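Local coordinates for protein PTS system, cellobiose-specific IIA component (Bacillus anthracis, PDB 3K1S) that probably takes up and passes on a phosphoryl group in cellobiose uptake, as the IIA component of a phosphotransferase system, at residues A[13-18]-A[79-84]. Sequence-based numbering, arbitrary orientation.
Sequences FQLILN and IHAQDH. With MG (magnesium ion), chain M.
I16 lays its CG1–CD1 arm against the backbone of A81 itself, CG1 standing 3.7 Å from the alanine CA, while two histidines, H80 and H84, border the same arm. The contact joins the first and last helices of a three-helix bundle, 10-34 and 76-108, which run in the same direction because helix 38-67 brings the chain back between them. Their local axes come within 8.4 Å at 27°, a closeness that suits alanine at position 81: its one methyl points into the interface and is met by both L15 and I16.

Isoleucine suits its place as a branched apolar side chain whose CG1–CD1 arm can pack on the small alanine. Its CG1 stands anti to the carbonyl carbon (chi1 -65°), and an extended chi2 of 169° carries CD1 on to within 4.2 Å of H80 CD2. The same CG1 lies 4.1 Å from H84 CD2. That CD2 in turn sits 3.3 Å above the plane of the H80 ring, toward its rim.

On the buried side, L15 sets CB against the A81 methyl and reaches CD1 to within 3.5 Å of Q82 NE2. This amide can tolerate an apolar neighbour because NE2 is hydrogen-bonded to Q59 on helix 38-67, whose F58 also packs on L15.

No hydrogen bond joins the two segments. On helix 76-108, D83 instead faces the other subunits. A carboxylate suits magnesium: D83 OD1 binds the ion at 2.1 Å, joined by the D83 OD1 atoms of the second and third subunits and by three waters, one of which donates to D83 OD2.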
# COMPACT_ATOMS: atom_id res chain seq x y z
N PHE A 13 -10.94 -5.60 -14.39
CA PHE A 13 -9.87 -6.13 -15.25
C PHE A 13 -8.98 -5.04 -15.85
O PHE A 13 -7.75 -5.20 -15.93
CB PHE A 13 -10.43 -7.01 -16.37
CG PHE A 13 -11.04 -8.30 -15.90
CD1 PHE A 13 -10.24 -9.38 -15.55
CD2 PHE A 13 -12.43 -8.44 -15.81
CE1 PHE A 13 -10.79 -10.58 -15.12
CE2 PHE A 13 -13.00 -9.64 -15.38
CZ PHE A 13 -12.18 -10.71 -15.04
N GLN A 14 -9.60 -3.94 -16.29
CA GLN A 14 -8.89 -2.81 -16.88
C GLN A 14 -8.03 -2.10 -15.84
O GLN A 14 -6.90 -1.70 -16.13
CB GLN A 14 -9.86 -1.81 -17.51
CG GLN A 14 -10.71 -2.36 -18.67
CD GLN A 14 -9.97 -2.37 -20.00
OE1 GLN A 14 -8.82 -2.81 -20.09
NE2 GLN A 14 -10.64 -1.87 -21.04
N LEU A 15 -8.58 -1.94 -14.64
CA LEU A 15 -7.84 -1.32 -13.54
C LEU A 15 -6.62 -2.15 -13.15
O LEU A 15 -5.57 -1.61 -12.85
CB LEU A 15 -8.74 -1.12 -12.32
CG LEU A 15 -9.74 0.04 -12.33
CD1 LEU A 15 -10.65 -0.07 -11.12
CD2 LEU A 15 -9.06 1.39 -12.37
N ILE A 16 -6.79 -3.47 -13.15
CA ILE A 16 -5.72 -4.39 -12.75
C ILE A 16 -4.62 -4.40 -13.82
O ILE A 16 -3.43 -4.35 -13.50
CB ILE A 16 -6.29 -5.81 -12.44
CG1 ILE A 16 -7.21 -5.75 -11.20
CG2 ILE A 16 -5.16 -6.83 -12.21
CD1 ILE A 16 -8.04 -7.01 -10.93
N LEU A 17 -5.03 -4.43 -15.09
CA LEU A 17 -4.07 -4.38 -16.19
C LEU A 17 -3.15 -3.16 -16.10
O LEU A 17 -1.93 -3.29 -16.06
CB LEU A 17 -4.80 -4.41 -17.54
CG LEU A 17 -3.96 -4.38 -18.83
CD1 LEU A 17 -3.09 -5.62 -18.94
CD2 LEU A 17 -4.87 -4.26 -20.04
N ASN A 18 -3.76 -1.97 -16.07
CA ASN A 18 -3.05 -0.70 -16.09
C ASN A 18 -2.27 -0.43 -14.80
O ASN A 18 -1.09 -0.07 -14.85
CB ASN A 18 -4.01 0.46 -16.40
CG ASN A 18 -4.56 0.39 -17.82
OD1 ASN A 18 -3.90 0.83 -18.77
ND2 ASN A 18 -5.76 -0.16 -17.97
N ILE A 79 -12.84 -4.92 -5.49
CA ILE A 79 -12.11 -4.50 -4.30
C ILE A 79 -10.62 -4.69 -4.54
O ILE A 79 -9.81 -3.80 -4.24
CB ILE A 79 -12.53 -5.29 -3.04
CG1 ILE A 79 -14.00 -5.01 -2.71
CG2 ILE A 79 -11.62 -4.94 -1.86
CD1 ILE A 79 -14.63 -6.01 -1.76
N HIS A 80 -10.27 -5.85 -5.09
CA HIS A 80 -8.90 -6.18 -5.46
C HIS A 80 -8.35 -5.17 -6.48
O HIS A 80 -7.22 -4.70 -6.35
CB HIS A 80 -8.86 -7.60 -6.03
CG HIS A 80 -7.48 -8.18 -6.15
ND1 HIS A 80 -6.64 -8.33 -5.07
CD2 HIS A 80 -6.83 -8.69 -7.22
CE1 HIS A 80 -5.51 -8.89 -5.47
NE2 HIS A 80 -5.60 -9.12 -6.77
N ALA A 81 -9.16 -4.85 -7.48
CA ALA A 81 -8.80 -3.86 -8.50
C ALA A 81 -8.50 -2.50 -7.87
O ALA A 81 -7.53 -1.84 -8.23
CB ALA A 81 -9.90 -3.74 -9.54
N GLN A 82 -9.35 -2.09 -6.94
CA GLN A 82 -9.12 -0.83 -6.23
C GLN A 82 -7.82 -0.89 -5.43
O GLN A 82 -7.07 0.09 -5.40
CB GLN A 82 -10.31 -0.51 -5.31
CG GLN A 82 -11.57 -0.13 -6.06
CD GLN A 82 -11.46 1.24 -6.71
OE1 GLN A 82 -11.18 2.23 -6.04
NE2 GLN A 82 -11.68 1.29 -8.02
N ASP A 83 -7.56 -2.03 -4.80
CA ASP A 83 -6.34 -2.24 -4.03
C ASP A 83 -5.11 -2.09 -4.94
O ASP A 83 -4.15 -1.39 -4.59
CB ASP A 83 -6.34 -3.63 -3.37
CG ASP A 83 -7.18 -3.69 -2.10
OD1 ASP A 83 -7.32 -2.67 -1.40
OD2 ASP A 83 -7.70 -4.79 -1.79
N HIS A 84 -5.16 -2.73 -6.10
CA HIS A 84 -4.07 -2.64 -7.07
C HIS A 84 -3.79 -1.22 -7.54
O HIS A 84 -2.64 -0.82 -7.65
CB HIS A 84 -4.29 -3.58 -8.27
CG HIS A 84 -3.88 -4.99 -8.01
ND1 HIS A 84 -2.59 -5.34 -7.69
CD2 HIS A 84 -4.60 -6.14 -8.01
CE1 HIS A 84 -2.52 -6.65 -7.51
NE2 HIS A 84 -3.73 -7.16 -7.69
MG MG M . -8.91 -1.72 -0.47
O HOH W 1 -9.74 -1.71 -2.09
O HOH W 2 -9.55 -3.74 -0.01
O HOH W 3 -10.27 -0.66 0.73